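Local atomic coordinates of alpha-glucosidase (Bacteroides thetaiotaomicron, PDB entry 5XFM), a protein that acts as a bifunctional beta-L-arabinopyranosidase and alpha-galactosidase of glycoside hydrolase family 97, with a calcium ion bound. Residues P158-M163 with T169-E174; N369-G374 with V402-G407; V209-V214 with C219-S224. The protein carries 1 engineered substitution. One frame throughout, in Å; residues are numbered along the deposited sequence.

Contacts 1 and 3 both lie in the N-terminal part of this family 97 enzyme and contact 2 in its barrel part, and along the chain they follow one another as 1, 3, 2. Contact 1 is the middle piece. Its centre is about 13 Å from that of contact 2, which it touches through Thr169 CG2 on Phe404 CD1, and about 15 Å from that of contact 3, where Gln159 packs on Arg222. Contacts 2 and 3 do not meet, their centres being about 23 Å apart. The loop between strands 153-156 and 178-182 thus reaches from the beta-sandwich onto the parallel barrel, and its Glu174 joins barrel glutamates on the calcium ion.

Contact 1 (P158-M163 with T169-E174); sequences PQSDAM and TKPSYE. With CA (calcium ion), chain E.
Met163 and Lys170, with CA atoms 5.1 Å apart, are the closest backbone approach between 158-163 and 169-174, which run roughly antiparallel, their directions 156° apart. Here Met163 N donates to Lys170 O over 2.8 Å. Pro171, which follows Lys170 through a cis peptide, has its ring against 158-163. Gln159 slants across it, OE1 lying 3.3 Å from Pro171 CB. The bend that brings the amide there comes at chi2 (68°), after a CG anti to the backbone N. Ser160 OG donates to its neighbour's carbonyl, Asp161 O, and rests against Lys170 CB and Pro171 CA. The lysine chain then runs on, extended, to a salt bridge with Glu175. Both segments belong to the long loop between strands 153-156 and 178-182 of the N-terminal beta-sandwich, the loop that carries this domain's share of the calcium site. Gln159 OE1 accepts a hydrogen bond from water 1 at 2.6 Å, and the same water, weakly accepting from Tyr173 N, links that oxygen to the backbone across the contact. The hydroxyl of Tyr173 continues to Asp408 and Arg439. At the far end, Glu174 OE2 binds calcium at 2.5 Å together with Glu452 and Glu458. Its other oxygen is gripped twice, which should restrain the carboxylate from turning. Ser172 OG donates to Glu174 OE1 from above the carboxylate plane at 2.9 Å. Water 2 donates to Glu174 OE1 over 3.2 Å, and is itself a calcium ligand.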
loop_
_atom_site.group_PDB
_atom_site.type_symbol
_atom_site.label_atom_id
_atom_site.label_comp_id
_atom_site.label_asym_id
_atom_site.label_seq_id
_atom_site.Cartn_x
_atom_site.Cartn_y
_atom_site.Cartn_z
ATOM N N PRO A 158 -10.719 -0.246 10.406
ATOM C CA PRO A 158 -11.053 1.033 11.026
ATOM C C PRO A 158 -9.835 1.894 11.301
ATOM O O PRO A 158 -8.723 1.381 11.419
ATOM C CB PRO A 158 -11.704 0.608 12.334
ATOM C CG PRO A 158 -10.930 -0.633 12.698
ATOM C CD PRO A 158 -10.709 -1.342 11.395
ATOM N N GLN A 159 -10.055 3.199 11.370
ATOM C CA GLN A 159 -9.065 4.115 11.909
ATOM C C GLN A 159 -9.132 4.068 13.441
ATOM O O GLN A 159 -10.217 4.096 14.017
ATOM C CB GLN A 159 -9.301 5.533 11.378
ATOM C CG GLN A 159 -8.465 6.608 12.056
ATOM C CD GLN A 159 -6.984 6.492 11.753
ATOM O OE1 GLN A 159 -6.349 5.483 12.065
ATOM N NE2 GLN A 159 -6.417 7.543 11.174
ATOM N N SER A 160 -7.983 3.993 14.107
ATOM C CA SER A 160 -7.978 3.849 15.565
ATOM C C SER A 160 -8.175 5.185 16.280
ATOM O O SER A 160 -8.235 6.235 15.644
ATOM C CB SER A 160 -6.675 3.195 16.047
ATOM O OG SER A 160 -5.561 4.073 15.926
ATOM N N ASP A 161 -8.299 5.134 17.603
ATOM C CA ASP A 161 -8.185 6.336 18.418
ATOM C C ASP A 161 -6.779 6.885 18.238
ATOM O O ASP A 161 -5.894 6.188 17.733
ATOM C CB ASP A 161 -8.448 6.059 19.903
ATOM C CG ASP A 161 -9.845 5.535 20.170
ATOM O OD1 ASP A 161 -10.814 6.117 19.638
ATOM O OD2 ASP A 161 -9.969 4.542 20.923
ATOM N N ALA A 162 -6.585 8.142 18.616
ATOM C CA ALA A 162 -5.264 8.742 18.581
ATOM C C ALA A 162 -4.551 8.487 19.903
ATOM O O ALA A 162 -5.188 8.477 20.955
ATOM C CB ALA A 162 -5.357 10.236 18.294
ATOM N N MET A 163 -3.234 8.289 19.833
ATOM C CA MET A 163 -2.361 8.185 21.013
ATOM C C MET A 163 -2.639 6.946 21.881
ATOM O O MET A 163 -2.458 6.992 23.093
ATOM C CB MET A 163 -2.470 9.436 21.900
ATOM C CG MET A 163 -2.498 10.771 21.153
ATOM S SD MET A 163 -1.263 10.910 19.861
ATOM C CE MET A 163 0.270 10.704 20.770
ATOM N N THR A 169 1.793 5.500 20.016
ATOM C CA THR A 169 2.177 5.696 18.617
ATOM C C THR A 169 1.056 5.575 17.574
ATOM O O THR A 169 1.302 5.790 16.387
ATOM C CB THR A 169 3.284 4.715 18.205
ATOM O OG1 THR A 169 2.896 3.387 18.574
ATOM C CG2 THR A 169 4.582 5.061 18.898
ATOM N N LYS A 170 -0.155 5.219 17.997
ATOM C CA LYS A 170 -1.269 5.144 17.061
ATOM C C LYS A 170 -1.844 6.538 16.783
ATOM O O LYS A 170 -1.752 7.427 17.634
ATOM C CB LYS A 170 -2.349 4.177 17.582
ATOM C CG LYS A 170 -2.084 2.744 17.115
ATOM C CD LYS A 170 -3.034 1.714 17.690
ATOM C CE LYS A 170 -2.613 0.319 17.223
ATOM N NZ LYS A 170 -3.703 -0.699 17.255
ATOM N N PRO A 171 -2.452 6.733 15.594
ATOM C CA PRO A 171 -2.703 5.756 14.520
ATOM C C PRO A 171 -1.458 5.318 13.760
ATOM O O PRO A 171 -0.519 6.107 13.609
ATOM C CB PRO A 171 -3.658 6.507 13.575
ATOM C CG PRO A 171 -4.202 7.662 14.395
ATOM C CD PRO A 171 -3.058 8.038 15.285
ATOM N N SER A 172 -1.465 4.079 13.272
ATOM C CA SER A 172 -0.322 3.542 12.532
ATOM C C SER A 172 -0.770 2.598 11.417
ATOM O O SER A 172 0.025 1.809 10.903
ATOM C CB SER A 172 0.644 2.819 13.484
ATOM O OG SER A 172 -0.047 1.929 14.352
ATOM N N TYR A 173 -2.045 2.698 11.046
ATOM C CA TYR A 173 -2.616 1.909 9.960
ATOM C C TYR A 173 -2.377 0.426 10.194
ATOM O O TYR A 173 -1.974 -0.314 9.295
ATOM C CB TYR A 173 -2.038 2.369 8.611
ATOM C CG TYR A 173 -2.654 3.659 8.127
ATOM C CD1 TYR A 173 -2.613 4.804 8.918
ATOM C CD2 TYR A 173 -3.272 3.743 6.882
ATOM C CE1 TYR A 173 -3.174 5.986 8.493
ATOM C CE2 TYR A 173 -3.836 4.932 6.443
ATOM C CZ TYR A 173 -3.782 6.048 7.256
ATOM O OH TYR A 173 -4.338 7.236 6.842
ATOM N N GLU A 174 -2.616 0.002 11.428
ATOM C CA GLU A 174 -2.398 -1.382 11.814
ATOM C C GLU A 174 -3.653 -1.985 12.441
ATOM O O GLU A 174 -3.647 -2.382 13.597
ATOM C CB GLU A 174 -1.199 -1.479 12.771
ATOM C CG GLU A 174 0.148 -1.520 12.044
ATOM C CD GLU A 174 1.340 -1.164 12.931
ATOM O OE1 GLU A 174 1.143 -0.699 14.069
ATOM O OE2 GLU A 174 2.488 -1.394 12.497
HETATM CA CA CA E . 4.912 -1.671 13.182
HETATM O O HOH W 1 -4.943 3.373 11.674
HETATM O O HOH W 2 3.845 -1.585 15.445
HETATM O O HOH W 3 5.300 0.510 13.997
HETATM O O HOH W 4 5.944 -2.448 15.718
HETATM O O HOH W 5 7.299 -1.643 12.827
#

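Contact 2 (N369-G374 with V402-G407); sequences NDIEQG and VDFFGG
The phenyl ring of Phe404 carries a side chain on each face. Ile371 CD1 sits almost over its centre, 3.5 Å from the centroid and 12° off the normal, a CH-pi contact, with Ile371 CG1 lying nearer the CG side of the ring. On the opposite face Asp403 OD1 is offset toward the rim. Gln373 comes to the edge near CE2 and CZ, but too close in the model to carry any conclusion. The Asn369 amide stands nearly upright to the ring, the two planes 84° apart, with ND2 3.9 Å from Phe404 CB. Asn369 OD1 accepts from Ile371 N at 3.0 Å, an Asx turn that holds the isoleucine's backbone, while ND2 donates to water 6 at 3.1 Å; the same water, 2.7 Å from Phe405 O, bridges the segments. With chi1 at -71°, Ile371 CG1 lies beside its backbone N and carries CD1 over the ring. On strand 399-403, Asp403 OD1 accepts from Phe404 N at 2.6 Å. The loops joined here follow neighbouring parallel strands, 357-363 and 399-403, at the C-terminal end of the barrel, the active-site end in this fold. The Phe404 side chain also touches Trp361 and Ser363, and its nearest atom is about 6 Å from calcium. The direct grip is mainly apolar with one water-borne polar link, and the Asx turn and Asp403 bond probably help place isoleucine and ring.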
loop_
_atom_site.group_PDB
_atom_site.type_symbol
_atom_site.label_atom_id
_atom_site.label_comp_id
_atom_site.label_asym_id
_atom_site.label_seq_id
_atom_site.Cartn_x
_atom_site.Cartn_y
_atom_site.Cartn_z
ATOM N N ASN A 369 5.435 11.337 20.786
ATOM C CA ASN A 369 5.125 10.076 21.451
ATOM C C ASN A 369 6.116 9.713 22.558
ATOM O O ASN A 369 6.991 10.509 22.903
ATOM C CB ASN A 369 5.050 8.940 20.420
ATOM C CG ASN A 369 6.367 8.725 19.673
ATOM O OD1 ASN A 369 7.459 8.805 20.249
ATOM N ND2 ASN A 369 6.262 8.423 18.389
ATOM N N ASP A 370 6.013 8.482 23.057
ATOM C CA ASP A 370 6.856 8.010 24.163
ATOM C C ASP A 370 7.855 6.930 23.758
ATOM O O ASP A 370 8.237 6.100 24.576
ATOM C CB ASP A 370 5.997 7.472 25.309
ATOM C CG ASP A 370 5.193 8.551 25.999
ATOM O OD1 ASP A 370 5.693 9.691 26.128
ATOM O OD2 ASP A 370 4.061 8.250 26.425
ATOM N N ILE A 371 8.264 6.933 22.497
ATOM C CA ILE A 371 9.237 5.966 22.007
ATOM C C ILE A 371 10.631 6.205 22.609
ATOM O O ILE A 371 11.132 7.333 22.606
ATOM C CB ILE A 371 9.310 6.013 20.467
ATOM C CG1 ILE A 371 8.025 5.425 19.878
ATOM C CG2 ILE A 371 10.529 5.268 19.952
ATOM C CD1 ILE A 371 7.810 3.957 20.224
ATOM N N GLU A 372 11.244 5.144 23.133
ATOM C CA GLU A 372 12.615 5.211 23.643
ATOM C C GLU A 372 13.587 4.511 22.721
ATOM O O GLU A 372 14.753 4.885 22.626
ATOM C CB GLU A 372 12.730 4.637 25.049
ATOM C CG GLU A 372 12.285 5.645 26.112
ATOM C CD GLU A 372 12.336 5.112 27.533
ATOM O OE1 GLU A 372 13.004 5.747 28.378
ATOM O OE2 GLU A 372 11.690 4.081 27.812
ATOM N N GLN A 373 13.110 3.461 22.064
ATOM C CA GLN A 373 13.945 2.729 21.111
ATOM C C GLN A 373 14.660 3.615 20.043
ATOM O O GLN A 373 14.059 4.414 19.323
ATOM C CB GLN A 373 13.120 1.601 20.481
ATOM C CG GLN A 373 11.647 1.519 20.823
ATOM C CD GLN A 373 11.003 0.529 19.881
ATOM O OE1 GLN A 373 11.544 -0.557 19.579
ATOM N NE2 GLN A 373 9.779 0.827 19.524
ATOM N N GLY A 374 15.978 3.456 19.967
ATOM C CA GLY A 374 16.790 4.404 19.238
ATOM C C GLY A 374 17.364 3.842 17.962
ATOM O O GLY A 374 17.216 2.657 17.684
ATOM N N VAL A 402 12.475 4.018 8.730
ATOM C CA VAL A 402 12.023 5.073 9.643
ATOM C C VAL A 402 10.633 4.794 10.213
ATOM O O VAL A 402 9.672 4.584 9.465
ATOM C CB VAL A 402 11.998 6.443 8.945
ATOM C CG1 VAL A 402 11.698 7.535 9.948
ATOM C CG2 VAL A 402 13.330 6.714 8.235
ATOM N N ASP A 403 10.523 4.828 11.543
ATOM C CA ASP A 403 9.361 4.274 12.231
ATOM C C ASP A 403 8.601 5.294 13.086
ATOM O O ASP A 403 9.092 6.392 13.340
ATOM C CB ASP A 403 9.801 3.101 13.109
ATOM C CG ASP A 403 8.759 2.001 13.179
ATOM O OD1 ASP A 403 7.552 2.320 13.075
ATOM O OD2 ASP A 403 9.151 0.821 13.332
ATOM N N PHE A 404 7.390 4.920 13.492
ATOM C CA PHE A 404 6.604 5.630 14.519
ATOM C C PHE A 404 6.255 7.091 14.212
ATOM O O PHE A 404 6.527 7.975 15.017
ATOM C CB PHE A 404 7.334 5.582 15.871
ATOM C CG PHE A 404 7.556 4.194 16.401
ATOM C CD1 PHE A 404 6.505 3.295 16.496
ATOM C CD2 PHE A 404 8.816 3.793 16.811
ATOM C CE1 PHE A 404 6.708 2.020 16.989
ATOM C CE2 PHE A 404 9.026 2.516 17.295
ATOM C CZ PHE A 404 7.970 1.632 17.386
ATOM N N PHE A 405 5.612 7.344 13.079
ATOM C CA PHE A 405 5.215 8.712 12.736
ATOM C C PHE A 405 3.974 9.180 13.505
ATOM O O PHE A 405 3.292 8.386 14.156
ATOM C CB PHE A 405 4.974 8.836 11.238
ATOM C CG PHE A 405 6.236 8.843 10.418
ATOM C CD1 PHE A 405 6.841 7.647 10.042
ATOM C CD2 PHE A 405 6.828 10.037 10.035
ATOM C CE1 PHE A 405 8.005 7.644 9.276
ATOM C CE2 PHE A 405 7.994 10.039 9.270
ATOM C CZ PHE A 405 8.583 8.842 8.888
ATOM N N GLY A 406 3.691 10.478 13.409
ATOM C CA GLY A 406 2.676 11.139 14.219
ATOM C C GLY A 406 1.255 11.258 13.682
ATOM O O GLY A 406 0.435 11.988 14.239
ATOM N N GLY A 407 0.952 10.586 12.582
ATOM C CA GLY A 407 -0.411 10.592 12.082
ATOM C C GLY A 407 -0.548 11.198 10.699
ATOM O O GLY A 407 0.411 11.226 9.932
HETATM O O HOH W 6 3.705 7.962 16.743
#

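Contact 3 (V209-V214 with C219-S224); sequences VSETGV and CGSRLS
This is a buried, side-chain contact between strand 206-212 with its following turn and the short strand 222-223 with the residues leading into it, centred on the carboxylate of Glu211. The segments run in opposite directions, 172° apart, yet they share no backbone hydrogen bond; Glu211 CA and Ser221 CA are 7.8 Å apart. Glu211 reaches across that gap. Its CG lies between the backbone N and carbonyl carbon (chi1 78°), and the chain beyond is extended, which delivers OE2 to Ser221 N. That bond from Ser221 N to Glu211 OE2 is short, 2.6 Å, and nearly straight at 162°, and it uses the syn lone pair. OE1 turns to water 7, which donates to it over 2.7 Å. The same water donates also to Cys219 O and accepts from Ser221 OG. The two strands belong to different antiparallel sheets of the N-terminal beta-sandwich, 206-212 pairing with 197-200 and 256-266, and 222-223 with 231-235, so the glutamate links a strand of one sheet to the residue that leads into a strand of the other. Arg261 forms a salt bridge with OE1 and Arg439 with OE2, and Arg439 also donates to Ser221 O, which probably makes the 3.2 Å approach of Glu211 OE2 to Ser221 O tolerable. This double pairing probably keeps the carboxylate ionised. A leucine in place of Glu211 would probably leave Ser221 N without its acceptor and both arginines short of a charged mate inside the fold. On one flank Val209 CG1 meets Leu223 CD1 at 4.3 Å, both residues packing on Phe146 of strand 136-147. On the other, Val214 CG1 lies 3.7 Å from Cys219 O, its side chain also touching Pro259 and Arg439.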
loop_
_atom_site.group_PDB
_atom_site.type_symbol
_atom_site.label_atom_id
_atom_site.label_comp_id
_atom_site.label_asym_id
_atom_site.label_seq_id
_atom_site.Cartn_x
_atom_site.Cartn_y
_atom_site.Cartn_z
ATOM N N VAL A 209 -12.209 2.471 -3.122
ATOM C CA VAL A 209 -12.059 3.906 -2.882
ATOM C C VAL A 209 -10.714 4.214 -2.226
ATOM O O VAL A 209 -10.359 3.606 -1.218
ATOM C CB VAL A 209 -13.201 4.437 -1.989
ATOM C CG1 VAL A 209 -12.950 5.867 -1.565
ATOM C CG2 VAL A 209 -14.542 4.301 -2.710
ATOM N N SER A 210 -9.955 5.141 -2.800
ATOM C CA SER A 210 -8.697 5.543 -2.176
ATOM C C SER A 210 -8.342 6.985 -2.511
ATOM O O SER A 210 -9.191 7.750 -2.953
ATOM C CB SER A 210 -7.562 4.610 -2.599
ATOM O OG SER A 210 -6.487 4.679 -1.678
ATOM N N GLU A 211 -7.093 7.362 -2.280
ATOM C CA GLU A 211 -6.627 8.683 -2.682
ATOM C C GLU A 211 -5.143 8.621 -3.016
ATOM O O GLU A 211 -4.403 7.797 -2.463
ATOM C CB GLU A 211 -6.887 9.718 -1.581
ATOM C CG GLU A 211 -5.888 9.668 -0.441
ATOM C CD GLU A 211 -6.119 10.738 0.606
ATOM O OE1 GLU A 211 -6.694 11.792 0.268
ATOM O OE2 GLU A 211 -5.722 10.512 1.773
ATOM N N THR A 212 -4.705 9.494 -3.915
ATOM C CA THR A 212 -3.293 9.535 -4.276
ATOM C C THR A 212 -2.804 10.956 -4.527
ATOM O O THR A 212 -3.604 11.880 -4.722
ATOM C CB THR A 212 -3.016 8.679 -5.523
ATOM O OG1 THR A 212 -1.603 8.583 -5.736
ATOM C CG2 THR A 212 -3.680 9.297 -6.747
ATOM N N GLY A 213 -1.483 11.121 -4.545
ATOM C CA GLY A 213 -0.883 12.418 -4.774
ATOM C C GLY A 213 -0.945 13.293 -3.542
ATOM O O GLY A 213 -0.992 14.517 -3.640
ATOM N N VAL A 214 -0.932 12.661 -2.373
ATOM C CA VAL A 214 -0.805 13.402 -1.124
ATOM C C VAL A 214 0.658 13.658 -0.783
ATOM O O VAL A 214 1.450 12.724 -0.623
ATOM C CB VAL A 214 -1.465 12.662 0.049
ATOM C CG1 VAL A 214 -1.169 13.381 1.371
ATOM C CG2 VAL A 214 -2.959 12.511 -0.194
ATOM N N CYS A 219 -3.242 17.173 3.794
ATOM C CA CYS A 219 -3.262 16.161 4.836
ATOM C C CYS A 219 -3.621 14.823 4.203
ATOM O O CYS A 219 -4.143 14.783 3.090
ATOM C CB CYS A 219 -4.276 16.529 5.920
ATOM S SG CYS A 219 -5.968 16.683 5.285
ATOM N N GLY A 220 -3.334 13.731 4.903
ATOM C CA GLY A 220 -3.830 12.429 4.495
ATOM C C GLY A 220 -5.285 12.342 4.912
ATOM O O GLY A 220 -5.652 12.846 5.970
ATOM N N SER A 221 -6.127 11.731 4.086
ATOM C CA SER A 221 -7.540 11.628 4.432
ATOM C C SER A 221 -7.971 10.177 4.610
ATOM O O SER A 221 -7.206 9.250 4.336
ATOM C CB SER A 221 -8.406 12.312 3.374
ATOM O OG SER A 221 -8.313 13.721 3.480
ATOM N N ARG A 222 -9.204 9.997 5.067
ATOM C CA ARG A 222 -9.754 8.668 5.313
ATOM C C ARG A 222 -11.265 8.704 5.088
ATOM O O ARG A 222 -11.809 9.747 4.718
ATOM C CB ARG A 222 -9.450 8.212 6.734
ATOM C CG ARG A 222 -10.304 8.920 7.754
ATOM C CD ARG A 222 -9.946 8.553 9.160
ATOM N NE ARG A 222 -10.828 9.242 10.088
ATOM C CZ ARG A 222 -10.607 10.464 10.546
ATOM N NH1 ARG A 222 -9.532 11.125 10.150
ATOM N NH2 ARG A 222 -11.467 11.025 11.384
ATOM N N LEU A 223 -11.944 7.578 5.287
ATOM C CA LEU A 223 -13.404 7.580 5.203
ATOM C C LEU A 223 -14.037 7.688 6.588
ATOM O O LEU A 223 -13.539 7.106 7.565
ATOM C CB LEU A 223 -13.927 6.328 4.480
ATOM C CG LEU A 223 -13.755 6.273 2.957
ATOM C CD1 LEU A 223 -14.532 5.109 2.345
ATOM C CD2 LEU A 223 -14.137 7.592 2.305
ATOM N N SER A 224 -15.113 8.468 6.677
ATOM C CA SER A 224 -15.887 8.574 7.912
ATOM C C SER A 224 -16.679 7.298 8.174
ATOM O O SER A 224 -16.662 6.360 7.380
ATOM C CB SER A 224 -16.863 9.752 7.859
ATOM O OG SER A 224 -17.880 9.537 6.889
HETATM O O HOH W 7 -6.485 14.145 1.641
#